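Putative hyaluronoglucosaminidase (Clostridium perfringens, PDB 6PWI) probably hydrolyses terminal N-acetylhexosamine residues from glycans, as a secreted, cell-wall-linked family 84 glycoside hydrolase of which this chain holds the catalytic barrel and flanking domains. Local coordinates at residues V295-A300 against F327-K332; N305-L310 against K349-M354; K547-S552 against P606-R611; R554-S559 against T590-H595. All coordinates share one frame; numbering follows the deposited sequence.

Interaction 1 of 4, residues V295-A300 against F327-K332; sequences VLADDA and FIFVPK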
loop_
_atom_site.group_PDB
_atom_site.type_symbol
_atom_site.label_atom_id
_atom_site.label_comp_id
_atom_site.label_asym_id
_atom_site.label_seq_id
_atom_site.Cartn_x
_atom_site.Cartn_y
_atom_site.Cartn_z
ATOM N N VAL A 295 -1.741 18.431 8.648
ATOM C CA VAL A 295 -2.670 19.552 8.618
ATOM C C VAL A 295 -3.259 19.631 7.212
ATOM O O VAL A 295 -2.522 19.766 6.240
ATOM C CB VAL A 295 -1.974 20.869 9.021
ATOM C CG1 VAL A 295 -2.874 22.076 8.803
ATOM C CG2 VAL A 295 -1.496 20.827 10.461
ATOM N N LEU A 296 -4.586 19.540 7.107
ATOM C CA LEU A 296 -5.218 19.407 5.805
ATOM C C LEU A 296 -5.964 20.689 5.454
ATOM O O LEU A 296 -6.842 21.121 6.197
ATOM C CB LEU A 296 -6.157 18.199 5.824
ATOM C CG LEU A 296 -5.548 16.895 6.335
ATOM C CD1 LEU A 296 -6.526 15.741 6.171
ATOM C CD2 LEU A 296 -4.241 16.580 5.629
ATOM N N ALA A 297 -5.628 21.262 4.292
ATOM C CA ALA A 297 -6.153 22.553 3.879
ATOM C C ALA A 297 -6.876 22.456 2.535
ATOM O O ALA A 297 -7.165 23.476 1.916
ATOM C CB ALA A 297 -5.033 23.567 3.830
ATOM N N ASP A 298 -7.176 21.230 2.093
ATOM C CA ASP A 298 -7.842 21.012 0.817
ATOM C C ASP A 298 -9.199 21.713 0.800
ATOM O O ASP A 298 -9.721 22.022 -0.264
ATOM C CB ASP A 298 -7.990 19.522 0.503
ATOM C CG ASP A 298 -8.527 18.714 1.670
ATOM O OD1 ASP A 298 -7.803 18.586 2.674
ATOM O OD2 ASP A 298 -9.675 18.230 1.573
ATOM N N ASP A 299 -9.754 21.971 1.987
ATOM C CA ASP A 299 -11.068 22.582 2.102
ATOM C C ASP A 299 -10.984 23.903 2.872
ATOM O O ASP A 299 -11.947 24.295 3.530
ATOM C CB ASP A 299 -12.068 21.599 2.721
ATOM C CG ASP A 299 -11.594 20.920 4.001
ATOM O OD1 ASP A 299 -10.517 21.304 4.532
ATOM O OD2 ASP A 299 -12.313 20.006 4.467
ATOM N N ALA A 300 -9.839 24.594 2.765
ATOM C CA ALA A 300 -9.550 25.764 3.581
ATOM C C ALA A 300 -10.259 26.998 3.028
ATOM O O ALA A 300 -10.460 27.106 1.818
ATOM C CB ALA A 300 -8.060 25.977 3.662
ATOM N N PHE A 327 5.848 17.723 10.184
ATOM C CA PHE A 327 4.458 17.846 9.783
ATOM C C PHE A 327 4.281 17.558 8.294
ATOM O O PHE A 327 5.166 17.803 7.470
ATOM C CB PHE A 327 3.928 19.254 10.058
ATOM C CG PHE A 327 3.609 19.559 11.500
ATOM C CD1 PHE A 327 2.435 19.099 12.084
ATOM C CD2 PHE A 327 4.466 20.340 12.264
ATOM C CE1 PHE A 327 2.138 19.397 13.407
ATOM C CE2 PHE A 327 4.169 20.634 13.587
ATOM C CZ PHE A 327 3.007 20.162 14.156
ATOM N N ILE A 328 3.094 17.039 7.983
ATOM C CA ILE A 328 2.607 16.853 6.632
ATOM C C ILE A 328 1.544 17.921 6.406
ATOM O O ILE A 328 0.757 18.197 7.306
ATOM C CB ILE A 328 2.062 15.418 6.523
ATOM C CG1 ILE A 328 3.216 14.427 6.363
ATOM C CG2 ILE A 328 1.038 15.284 5.410
ATOM C CD1 ILE A 328 3.052 13.153 7.150
ATOM N N PHE A 329 1.552 18.550 5.226
ATOM C CA PHE A 329 0.579 19.585 4.901
ATOM C C PHE A 329 -0.043 19.293 3.537
ATOM O O PHE A 329 0.663 19.065 2.561
ATOM C CB PHE A 329 1.234 20.969 4.972
ATOM C CG PHE A 329 0.318 22.138 4.697
ATOM C CD1 PHE A 329 -0.374 22.762 5.728
ATOM C CD2 PHE A 329 0.150 22.627 3.409
ATOM C CE1 PHE A 329 -1.226 23.828 5.476
ATOM C CE2 PHE A 329 -0.704 23.691 3.158
ATOM C CZ PHE A 329 -1.392 24.291 4.190
ATOM N N VAL A 330 -1.377 19.298 3.476
ATOM C CA VAL A 330 -2.081 19.076 2.225
ATOM C C VAL A 330 -2.639 20.421 1.774
ATOM O O VAL A 330 -3.489 20.990 2.447
ATOM C CB VAL A 330 -3.196 18.021 2.373
ATOM C CG1 VAL A 330 -4.041 17.909 1.114
ATOM C CG2 VAL A 330 -2.641 16.668 2.750
ATOM N N PRO A 331 -2.178 20.987 0.638
ATOM C CA PRO A 331 -2.532 22.362 0.281
ATOM C C PRO A 331 -3.928 22.423 -0.336
ATOM O O PRO A 331 -4.482 21.388 -0.711
ATOM C CB PRO A 331 -1.431 22.719 -0.729
ATOM C CG PRO A 331 -1.119 21.401 -1.417
ATOM C CD PRO A 331 -1.310 20.335 -0.356
ATOM N N LYS A 332 -4.495 23.637 -0.414
ATOM C CA LYS A 332 -5.794 23.832 -1.036
ATOM C C LYS A 332 -5.691 23.546 -2.532
ATOM O O LYS A 332 -6.596 22.961 -3.120
ATOM C CB LYS A 332 -6.316 25.253 -0.819
ATOM C CG LYS A 332 -7.697 25.499 -1.407
ATOM C CD LYS A 332 -8.070 26.958 -1.484
ATOM C CE LYS A 332 -9.547 27.156 -1.757
ATOM N NZ LYS A 332 -9.829 28.539 -2.213
#
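Ile328 accepts the backbone N-H of Val295, with 2.8 Å between Ile328 O and Val295 N, and so opens the pairing of strands 293-296 and 328-330. These are neighbouring parallel strands of the (beta/alpha)8 barrel, joined by a beta-alpha-beta crossover through helix 304-321. Phe329, bridge partner of Val295, points out toward the helical layer. With CG anti to the backbone N (chi1 -178°), its ring passes Val295 and reaches Ala297, where the strand gives way to a turn: Phe329 CD1 lies 4.0 Å from Val295 CG1, and Phe329 CZ 3.7 Å from Ala297 CB. A small alanine leaves space for that broad ring, which Tyr347 and Ile351 also cover. Val330 then uses both its N-H and its C=O, Val330 N bonding to Val295 O at 3.0 Å and Val330 O to Ala297 N at 2.8 Å. Its branched side chain turns to the other face, toward the barrel interior, where CG2 packs on a terminal methyl of Leu296. Pro331, with no N-H to give, follows the last strand residue and rests on Ile360 and Tyr347. Across from it, the type I turn Ala297-Ala300 carries Asp298 and Asp299 at the carboxyl end of the strand, where such barrels keep their active sites. Asp299 is the predicted proton donor, and its OD1 is hydrogen-bonded to His256. Lys332 closes the contact with an extended chain whose aliphatic part runs beside the turn: its CB is 3.4 Å from Ala297 O, and its CE is 3.7 Å from Ala300 O.

Interaction 2 of 4, residues N305-L310 against K349-M354; sequences NNQVKL and KTIGTM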
loop_
_atom_site.group_PDB
_atom_site.type_symbol
_atom_site.label_atom_id
_atom_site.label_comp_id
_atom_site.label_asym_id
_atom_site.label_seq_id
_atom_site.Cartn_x
_atom_site.Cartn_y
_atom_site.Cartn_z
ATOM N N ASN A 305 -1.818 33.143 3.748
ATOM C CA ASN A 305 -0.924 33.729 4.733
ATOM C C ASN A 305 -1.216 33.159 6.114
ATOM O O ASN A 305 -0.297 32.876 6.881
ATOM C CB ASN A 305 -1.048 35.250 4.762
ATOM C CG ASN A 305 -0.077 35.905 3.807
ATOM O OD1 ASN A 305 1.045 35.428 3.630
ATOM N ND2 ASN A 305 -0.502 36.995 3.187
ATOM N N ASN A 306 -2.508 33.000 6.409
ATOM C CA ASN A 306 -2.949 32.510 7.701
ATOM C C ASN A 306 -2.476 31.072 7.904
ATOM O O ASN A 306 -2.009 30.722 8.988
ATOM C CB ASN A 306 -4.453 32.718 7.879
ATOM C CG ASN A 306 -4.801 34.185 8.029
ATOM O OD1 ASN A 306 -3.949 35.000 8.391
ATOM N ND2 ASN A 306 -6.049 34.531 7.756
ATOM N N GLN A 307 -2.587 30.262 6.838
ATOM C CA GLN A 307 -2.188 28.867 6.873
ATOM C C GLN A 307 -0.713 28.769 7.253
ATOM O O GLN A 307 -0.340 27.924 8.060
ATOM C CB GLN A 307 -2.538 28.184 5.551
ATOM C CG GLN A 307 -4.038 27.991 5.360
ATOM C CD GLN A 307 -4.439 27.730 3.928
ATOM O OE1 GLN A 307 -3.740 27.055 3.177
ATOM N NE2 GLN A 307 -5.590 28.254 3.543
ATOM N N VAL A 308 0.106 29.677 6.707
ATOM C CA VAL A 308 1.525 29.735 7.023
ATOM C C VAL A 308 1.715 30.119 8.493
ATOM O O VAL A 308 2.487 29.476 9.208
ATOM C CB VAL A 308 2.280 30.688 6.076
ATOM C CG1 VAL A 308 3.753 30.812 6.452
ATOM C CG2 VAL A 308 2.143 30.246 4.632
ATOM N N LYS A 309 1.008 31.170 8.934
ATOM C CA LYS A 309 1.061 31.635 10.314
ATOM C C LYS A 309 0.907 30.446 11.261
ATOM O O LYS A 309 1.757 30.233 12.124
ATOM C CB LYS A 309 0.008 32.725 10.537
ATOM C CG LYS A 309 -0.009 33.400 11.900
ATOM C CD LYS A 309 -0.796 34.708 11.847
ATOM C CE LYS A 309 -1.408 35.147 13.163
ATOM N NZ LYS A 309 -0.390 35.246 14.239
ATOM N N LEU A 310 -0.151 29.647 11.062
ATOM C CA LEU A 310 -0.430 28.524 11.941
ATOM C C LEU A 310 0.743 27.545 11.948
ATOM O O LEU A 310 1.191 27.121 13.016
ATOM C CB LEU A 310 -1.735 27.836 11.530
ATOM C CG LEU A 310 -2.046 26.547 12.295
ATOM C CD1 LEU A 310 -2.272 26.824 13.773
ATOM C CD2 LEU A 310 -3.247 25.821 11.708
ATOM N N LYS A 349 3.124 29.788 -3.998
ATOM C CA LYS A 349 4.292 30.584 -3.656
ATOM C C LYS A 349 4.269 30.902 -2.162
ATOM O O LYS A 349 5.307 30.828 -1.501
ATOM C CB LYS A 349 4.336 31.842 -4.527
ATOM C CG LYS A 349 5.582 32.712 -4.412
ATOM C CD LYS A 349 5.527 33.867 -5.389
ATOM C CE LYS A 349 6.173 35.145 -4.892
ATOM N NZ LYS A 349 7.618 35.184 -5.211
ATOM N N THR A 350 3.078 31.221 -1.630
ATOM C CA THR A 350 2.952 31.566 -0.221
ATOM C C THR A 350 3.169 30.347 0.673
ATOM O O THR A 350 3.909 30.424 1.658
ATOM C CB THR A 350 1.597 32.207 0.083
ATOM O OG1 THR A 350 1.555 33.377 -0.727
ATOM C CG2 THR A 350 1.463 32.604 1.534
ATOM N N ILE A 351 2.480 29.249 0.331
ATOM C CA ILE A 351 2.552 27.967 1.014
ATOM C C ILE A 351 4.013 27.536 1.128
ATOM O O ILE A 351 4.424 26.983 2.142
ATOM C CB ILE A 351 1.663 26.941 0.274
ATOM C CG1 ILE A 351 0.182 27.176 0.577
ATOM C CG2 ILE A 351 2.054 25.500 0.548
ATOM C CD1 ILE A 351 -0.122 27.529 2.021
ATOM N N GLY A 352 4.798 27.844 0.093
ATOM C CA GLY A 352 6.202 27.472 0.048
ATOM C C GLY A 352 7.078 28.268 1.015
ATOM O O GLY A 352 8.248 27.936 1.188
ATOM N N THR A 353 6.517 29.312 1.638
ATOM C CA THR A 353 7.277 30.096 2.603
ATOM C C THR A 353 7.101 29.549 4.020
ATOM O O THR A 353 7.712 30.073 4.946
ATOM C CB THR A 353 6.952 31.597 2.563
ATOM O OG1 THR A 353 5.643 31.789 3.100
ATOM C CG2 THR A 353 7.071 32.197 1.180
ATOM N N MET A 354 6.287 28.499 4.195
ATOM C CA MET A 354 6.175 27.875 5.503
ATOM C C MET A 354 7.459 27.102 5.819
ATOM O O MET A 354 8.270 26.875 4.924
ATOM C CB MET A 354 4.925 26.999 5.617
ATOM C CG MET A 354 4.976 25.695 4.844
ATOM S SD MET A 354 3.469 24.720 5.132
ATOM C CE MET A 354 2.201 25.833 4.527
#
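Val308 and Met354 bring the two backbones nearest, with their CA atoms 5.2 Å apart, whereas one helical turn earlier Asn305 CA stands 6.7 Å from Thr350 CA. Helix 304-321 runs through the first segment. In the second, helix 346-351 gives way to a type I turn from Ile351 to Met354, and Thr350 O accepts both the N-H and the hydroxyl of Thr353. No hydrogen bond crosses between the segments, which meet by van der Waals contact, methyl groups against carbon and oxygen. Val308 does most of this work, since its two methyls reach in different directions. CG2 sits 3.5 Å from Thr350 O and 4.0 Å from Thr350 CG2, while CG1, anti to the backbone N (chi1 177°), lies 3.9 Å from Met354 CA. A short branched residue fits here because the partner is mostly backbone. Thr350 suits the interface by splitting its roles: OG1 turns back to Glu346 O within its own helix, and the methyl faces Val308 and Asn305, whose OD1 approaches Thr350 CG2 to 3.5 Å, the side chains crossing at about a right angle. On the inner side Gln307 OE1 comes within 3.8 Å of Ile351 CD1. That oxygen is hydrogen-bonded to Tyr347 OH, which satisfies this oxygen of a buried side chain. Met354 offers CB and CA to Val308 and reaches Phe329 beneath. Packing of this kind joins adjacent helices in the outer layer of a (beta/alpha)8 barrel, here those following the fourth and fifth strands.

Interaction 3 of 4, residues K547-S552 against P606-R611; sequences KGWVDS and PEPGTR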
loop_
_atom_site.group_PDB
_atom_site.type_symbol
_atom_site.label_atom_id
_atom_site.label_comp_id
_atom_site.label_asym_id
_atom_site.label_seq_id
_atom_site.Cartn_x
_atom_site.Cartn_y
_atom_site.Cartn_z
ATOM N N LYS A 547 -16.561 -11.112 -1.483
ATOM C CA LYS A 547 -17.477 -12.188 -1.845
ATOM C C LYS A 547 -18.361 -11.829 -3.045
ATOM O O LYS A 547 -18.508 -12.636 -3.965
ATOM C CB LYS A 547 -18.351 -12.577 -0.648
ATOM C CG LYS A 547 -19.114 -13.885 -0.797
ATOM C CD LYS A 547 -20.227 -14.069 0.221
ATOM C CE LYS A 547 -21.057 -15.316 -0.007
ATOM N NZ LYS A 547 -21.790 -15.238 -1.289
ATOM N N GLY A 548 -18.969 -10.635 -3.014
ATOM C CA GLY A 548 -19.872 -10.179 -4.061
ATOM C C GLY A 548 -19.200 -10.134 -5.434
ATOM O O GLY A 548 -19.831 -10.435 -6.443
ATOM N N TRP A 549 -17.912 -9.768 -5.457
ATOM C CA TRP A 549 -17.137 -9.701 -6.685
ATOM C C TRP A 549 -16.829 -11.105 -7.197
ATOM O O TRP A 549 -16.851 -11.346 -8.401
ATOM C CB TRP A 549 -15.873 -8.863 -6.487
ATOM C CG TRP A 549 -16.151 -7.392 -6.522
ATOM C CD1 TRP A 549 -16.152 -6.583 -7.623
ATOM C CD2 TRP A 549 -16.488 -6.546 -5.407
ATOM N NE1 TRP A 549 -16.454 -5.295 -7.267
ATOM C CE2 TRP A 549 -16.663 -5.239 -5.915
ATOM C CE3 TRP A 549 -16.638 -6.758 -4.030
ATOM C CZ2 TRP A 549 -16.993 -4.158 -5.098
ATOM C CZ3 TRP A 549 -16.963 -5.688 -3.222
ATOM C CH2 TRP A 549 -17.137 -4.407 -3.751
ATOM N N VAL A 550 -16.558 -12.028 -6.273
ATOM C CA VAL A 550 -16.262 -13.395 -6.657
ATOM C C VAL A 550 -17.543 -14.033 -7.189
ATOM O O VAL A 550 -17.499 -14.808 -8.139
ATOM C CB VAL A 550 -15.633 -14.179 -5.490
ATOM C CG1 VAL A 550 -15.371 -15.633 -5.836
ATOM C CG2 VAL A 550 -14.349 -13.513 -5.014
ATOM N N ASP A 551 -18.684 -13.668 -6.587
ATOM C CA ASP A 551 -19.989 -14.162 -7.000
ATOM C C ASP A 551 -20.288 -13.689 -8.422
ATOM O O ASP A 551 -20.759 -14.457 -9.262
ATOM C CB ASP A 551 -21.085 -13.731 -6.020
ATOM C CG ASP A 551 -21.046 -14.451 -4.678
ATOM O OD1 ASP A 551 -20.481 -15.567 -4.618
ATOM O OD2 ASP A 551 -21.586 -13.892 -3.689
ATOM N N SER A 552 -19.991 -12.415 -8.692
ATOM C CA SER A 552 -20.240 -11.851 -10.005
ATOM C C SER A 552 -19.331 -12.520 -11.033
ATOM O O SER A 552 -19.785 -12.899 -12.110
ATOM C CB SER A 552 -20.081 -10.358 -9.981
ATOM O OG SER A 552 -20.462 -9.797 -11.221
ATOM N N PRO A 606 -21.660 -5.033 -7.465
ATOM C CA PRO A 606 -20.272 -5.317 -7.819
ATOM C C PRO A 606 -20.238 -5.756 -9.276
ATOM O O PRO A 606 -21.101 -6.520 -9.718
ATOM C CB PRO A 606 -19.852 -6.439 -6.863
ATOM C CG PRO A 606 -21.154 -7.056 -6.401
ATOM C CD PRO A 606 -22.192 -5.956 -6.457
ATOM N N GLU A 607 -19.250 -5.231 -10.011
ATOM C CA GLU A 607 -19.169 -5.430 -11.448
ATOM C C GLU A 607 -17.713 -5.617 -11.868
ATOM O O GLU A 607 -17.095 -4.705 -12.410
ATOM C CB GLU A 607 -19.831 -4.263 -12.179
ATOM C CG GLU A 607 -20.102 -4.552 -13.640
ATOM C CD GLU A 607 -20.497 -3.331 -14.451
ATOM O OE1 GLU A 607 -19.873 -2.263 -14.256
ATOM O OE2 GLU A 607 -21.436 -3.446 -15.280
ATOM N N PRO A 608 -17.120 -6.810 -11.637
ATOM C CA PRO A 608 -15.809 -7.137 -12.204
ATOM C C PRO A 608 -15.872 -7.500 -13.690
ATOM O O PRO A 608 -16.948 -7.739 -14.235
ATOM C CB PRO A 608 -15.391 -8.360 -11.373
ATOM C CG PRO A 608 -16.707 -9.040 -11.043
ATOM C CD PRO A 608 -17.672 -7.896 -10.808
ATOM N N GLY A 609 -14.694 -7.512 -14.333
ATOM C CA GLY A 609 -14.494 -8.058 -15.666
ATOM C C GLY A 609 -15.074 -7.186 -16.775
ATOM O O GLY A 609 -15.469 -7.705 -17.818
ATOM N N THR A 610 -15.079 -5.868 -16.564
ATOM C CA THR A 610 -15.738 -4.954 -17.482
ATOM C C THR A 610 -14.864 -4.629 -18.694
ATOM O O THR A 610 -15.387 -4.206 -19.718
ATOM C CB THR A 610 -16.142 -3.641 -16.792
ATOM O OG1 THR A 610 -15.030 -3.163 -16.035
ATOM C CG2 THR A 610 -17.351 -3.775 -15.896
ATOM N N ARG A 611 -13.537 -4.760 -18.585
ATOM C CA ARG A 611 -12.704 -4.311 -19.691
ATOM C C ARG A 611 -12.819 -5.282 -20.869
ATOM O O ARG A 611 -12.956 -4.851 -22.011
ATOM C CB ARG A 611 -11.269 -3.996 -19.249
ATOM C CG ARG A 611 -10.467 -3.161 -20.242
ATOM C CD ARG A 611 -9.015 -2.972 -19.818
ATOM N NE ARG A 611 -8.199 -2.173 -20.729
ATOM C CZ ARG A 611 -8.120 -0.837 -20.732
ATOM N NH1 ARG A 611 -8.822 -0.115 -19.871
ATOM N NH2 ARG A 611 -7.349 -0.223 -21.612
HETATM O O HOH W 1 -19.644 -8.351 -13.378
#
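Gly548 lets the ring of Pro606 lie directly against the helix backbone, with Pro606 CG 3.6 Å from Gly548 O; glycine suits this spot because it has no side chain to keep the proline ring off the backbone. Trp549, next along helix 540-572, makes the main contact. Pro606 CB sits over one face of its indole in a CH-pi interaction, 3.5 Å from the centroid of the five-membered ring and only 8° off the ring normal. Proline is well matched to such a partner: its ring is rigid and apolar, and its C-H bonds can point at the electron-rich indole. Pro608 adds a second, oblique approach, its CD 3.8 Å from Trp549 CD1, while its CG touches Trp549 O. The polar edge of the indole is used as well, for NE1 donates to Lys401 O. In this way a loop leading from the strand pair 597-599 and 602-604 to helix 613-623 is laid against the helical region that follows the barrel. Ser552, one turn further on, has OG anti to the backbone N (chi1 -174°), which brings that oxygen 3.4 Å from Pro608 CD and within reach of a water. Being small, the serine admits the proline ring, and its hydroxyl, buried, has two polar partners: it bonds to Ser592 O and accepts from the water at 2.7 Å from Ser552 OG, and that water also donates to Pro608 O at 2.9 Å.

Interaction 4 of 4, residues R554-S559 against T590-H595; sequences RDLAES and TASRSH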
loop_
_atom_site.group_PDB
_atom_site.type_symbol
_atom_site.label_atom_id
_atom_site.label_comp_id
_atom_site.label_asym_id
_atom_site.label_seq_id
_atom_site.Cartn_x
_atom_site.Cartn_y
_atom_site.Cartn_z
ATOM N N ARG A 554 -17.928 -15.485 -10.837
ATOM C CA ARG A 554 -18.306 -16.875 -11.029
ATOM C C ARG A 554 -19.356 -16.965 -12.137
ATOM O O ARG A 554 -19.226 -17.766 -13.061
ATOM C CB ARG A 554 -18.812 -17.500 -9.725
ATOM C CG ARG A 554 -19.279 -18.943 -9.867
ATOM C CD ARG A 554 -19.817 -19.579 -8.599
ATOM N NE ARG A 554 -18.925 -19.358 -7.467
ATOM C CZ ARG A 554 -19.134 -18.467 -6.495
ATOM N NH1 ARG A 554 -18.253 -18.333 -5.517
ATOM N NH2 ARG A 554 -20.222 -17.713 -6.507
ATOM N N ASP A 555 -20.368 -16.098 -12.051
ATOM C CA ASP A 555 -21.440 -16.038 -13.030
ATOM C C ASP A 555 -20.896 -15.679 -14.417
ATOM O O ASP A 555 -21.333 -16.270 -15.407
ATOM C CB ASP A 555 -22.576 -15.134 -12.546
ATOM C CG ASP A 555 -23.184 -15.587 -11.224
ATOM O OD1 ASP A 555 -23.045 -16.790 -10.879
ATOM O OD2 ASP A 555 -23.801 -14.740 -10.542
ATOM N N LEU A 556 -19.946 -14.728 -14.489
ATOM C CA LEU A 556 -19.345 -14.358 -15.763
ATOM C C LEU A 556 -18.666 -15.577 -16.381
ATOM O O LEU A 556 -18.792 -15.802 -17.581
ATOM C CB LEU A 556 -18.322 -13.225 -15.603
ATOM C CG LEU A 556 -18.825 -11.815 -15.290
ATOM C CD1 LEU A 556 -17.660 -10.842 -15.356
ATOM C CD2 LEU A 556 -19.938 -11.362 -16.221
ATOM N N ALA A 557 -17.930 -16.340 -15.566
ATOM C CA ALA A 557 -17.237 -17.523 -16.058
ATOM C C ALA A 557 -18.236 -18.558 -16.577
ATOM O O ALA A 557 -18.020 -19.152 -17.629
ATOM C CB ALA A 557 -16.345 -18.106 -14.994
ATOM N N GLU A 558 -19.335 -18.761 -15.838
ATOM C CA GLU A 558 -20.348 -19.723 -16.233
ATOM C C GLU A 558 -21.028 -19.270 -17.522
ATOM O O GLU A 558 -21.317 -20.089 -18.388
ATOM C CB GLU A 558 -21.331 -19.982 -15.090
ATOM C CG GLU A 558 -20.880 -21.117 -14.189
ATOM C CD GLU A 558 -21.493 -21.186 -12.798
ATOM O OE1 GLU A 558 -22.263 -20.265 -12.431
ATOM O OE2 GLU A 558 -21.198 -22.165 -12.074
ATOM N N SER A 559 -21.262 -17.960 -17.645
ATOM C CA SER A 559 -21.915 -17.371 -18.804
ATOM C C SER A 559 -21.045 -17.533 -20.051
ATOM O O SER A 559 -21.538 -17.883 -21.118
ATOM C CB SER A 559 -22.234 -15.923 -18.551
ATOM O OG SER A 559 -22.795 -15.316 -19.700
ATOM N N THR A 590 -27.253 -12.425 -16.442
ATOM C CA THR A 590 -28.184 -11.711 -15.577
ATOM C C THR A 590 -27.797 -11.921 -14.114
ATOM O O THR A 590 -27.748 -10.962 -13.351
ATOM C CB THR A 590 -29.650 -12.027 -15.903
ATOM O OG1 THR A 590 -29.902 -11.288 -17.094
ATOM C CG2 THR A 590 -30.617 -11.552 -14.838
ATOM N N ALA A 591 -27.506 -13.181 -13.759
ATOM C CA ALA A 591 -27.073 -13.581 -12.429
ATOM C C ALA A 591 -25.863 -12.756 -11.973
ATOM O O ALA A 591 -25.791 -12.338 -10.818
ATOM C CB ALA A 591 -26.775 -15.063 -12.417
ATOM N N SER A 592 -24.924 -12.516 -12.894
ATOM C CA SER A 592 -23.693 -11.822 -12.564
ATOM C C SER A 592 -23.989 -10.404 -12.080
ATOM O O SER A 592 -23.129 -9.781 -11.460
ATOM C CB SER A 592 -22.747 -11.814 -13.734
ATOM O OG SER A 592 -23.090 -10.780 -14.646
ATOM N N ARG A 593 -25.207 -9.911 -12.351
ATOM C CA ARG A 593 -25.567 -8.533 -12.047
ATOM C C ARG A 593 -26.489 -8.466 -10.831
ATOM O O ARG A 593 -27.036 -7.411 -10.519
ATOM C CB ARG A 593 -26.253 -7.880 -13.250
ATOM C CG ARG A 593 -25.324 -7.593 -14.419
ATOM C CD ARG A 593 -26.084 -7.226 -15.683
ATOM N NE ARG A 593 -26.868 -5.996 -15.600
ATOM C CZ ARG A 593 -26.395 -4.767 -15.814
ATOM N NH1 ARG A 593 -25.120 -4.566 -16.109
ATOM N NH2 ARG A 593 -27.203 -3.731 -15.713
ATOM N N SER A 594 -26.639 -9.590 -10.130
ATOM C CA SER A 594 -27.693 -9.707 -9.135
ATOM C C SER A 594 -27.184 -9.421 -7.718
ATOM O O SER A 594 -27.986 -9.348 -6.790
ATOM C CB SER A 594 -28.362 -11.063 -9.228
ATOM O OG SER A 594 -27.416 -12.101 -9.011
ATOM N N HIS A 595 -25.867 -9.244 -7.556
ATOM C CA HIS A 595 -25.242 -9.178 -6.242
ATOM C C HIS A 595 -25.161 -7.737 -5.738
ATOM O O HIS A 595 -25.221 -6.792 -6.520
ATOM C CB HIS A 595 -23.882 -9.882 -6.273
ATOM C CG HIS A 595 -23.937 -11.203 -6.963
ATOM N ND1 HIS A 595 -24.394 -12.351 -6.332
ATOM C CD2 HIS A 595 -23.620 -11.564 -8.227
ATOM C CE1 HIS A 595 -24.336 -13.368 -7.173
ATOM N NE2 HIS A 595 -23.860 -12.908 -8.343
#
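Asp555 and His595 form the one hydrogen bond of this contact, which ties helix 540-572 to the turn at Ala591-Ser594, which follows on from helix 575-591; together the two consecutive helices make a helical hairpin. His595 NE2 donates to Asp555 OD2 at 2.9 Å, with 165° at the hydrogen. The oxygen lies almost in the imidazole plane, but the ring nitrogen meets it on the syn side from 30° out of the carboxylate plane, so the flat groups are twisted slightly against each other. Asp555 reaches the turn because CG stands beside its own backbone N (chi1 -59°). The acid would probably favour a protonated histidine, and a bond of this kind suits a buried carboxylate.

Close polar neighbours add no further bond: Ala591 O, 3.1 Å from Asp555 OD2, is also an acceptor.

The remaining contacts are van der Waals. Ala591 and Ser592 are small enough to let the helix come near, with Ser592 CB 3.5 Å from Asp555 CB. Leu556, which also packs on Ile614 and Ile617 of helix 613-623, turns one methyl to the serine, placing Leu556 CD2 3.8 Å from Ser592 CB.

The four contacts fall into two pairs in two parts of the chain. Interactions 1 and 2, with centres 11 Å apart, share the catalytic barrel: Gln307 touches Ala297, Ala300 and Phe329, so helix 304-321 rests on the strand pair, the first of which leads into the turn with the predicted proton donor. Their segments alternate along the sequence. Interactions 3 and 4 come later, in the helical region after the barrel, with centres 8 Å apart; both use helix 540-572, and the segments of interaction 4 fall between those of interaction 3. Pro606 packs on His595 where they meet. Centres of interactions 1 and 4 are 43 Å apart, so the second pair lies far from the predicted site, with no atoms touching.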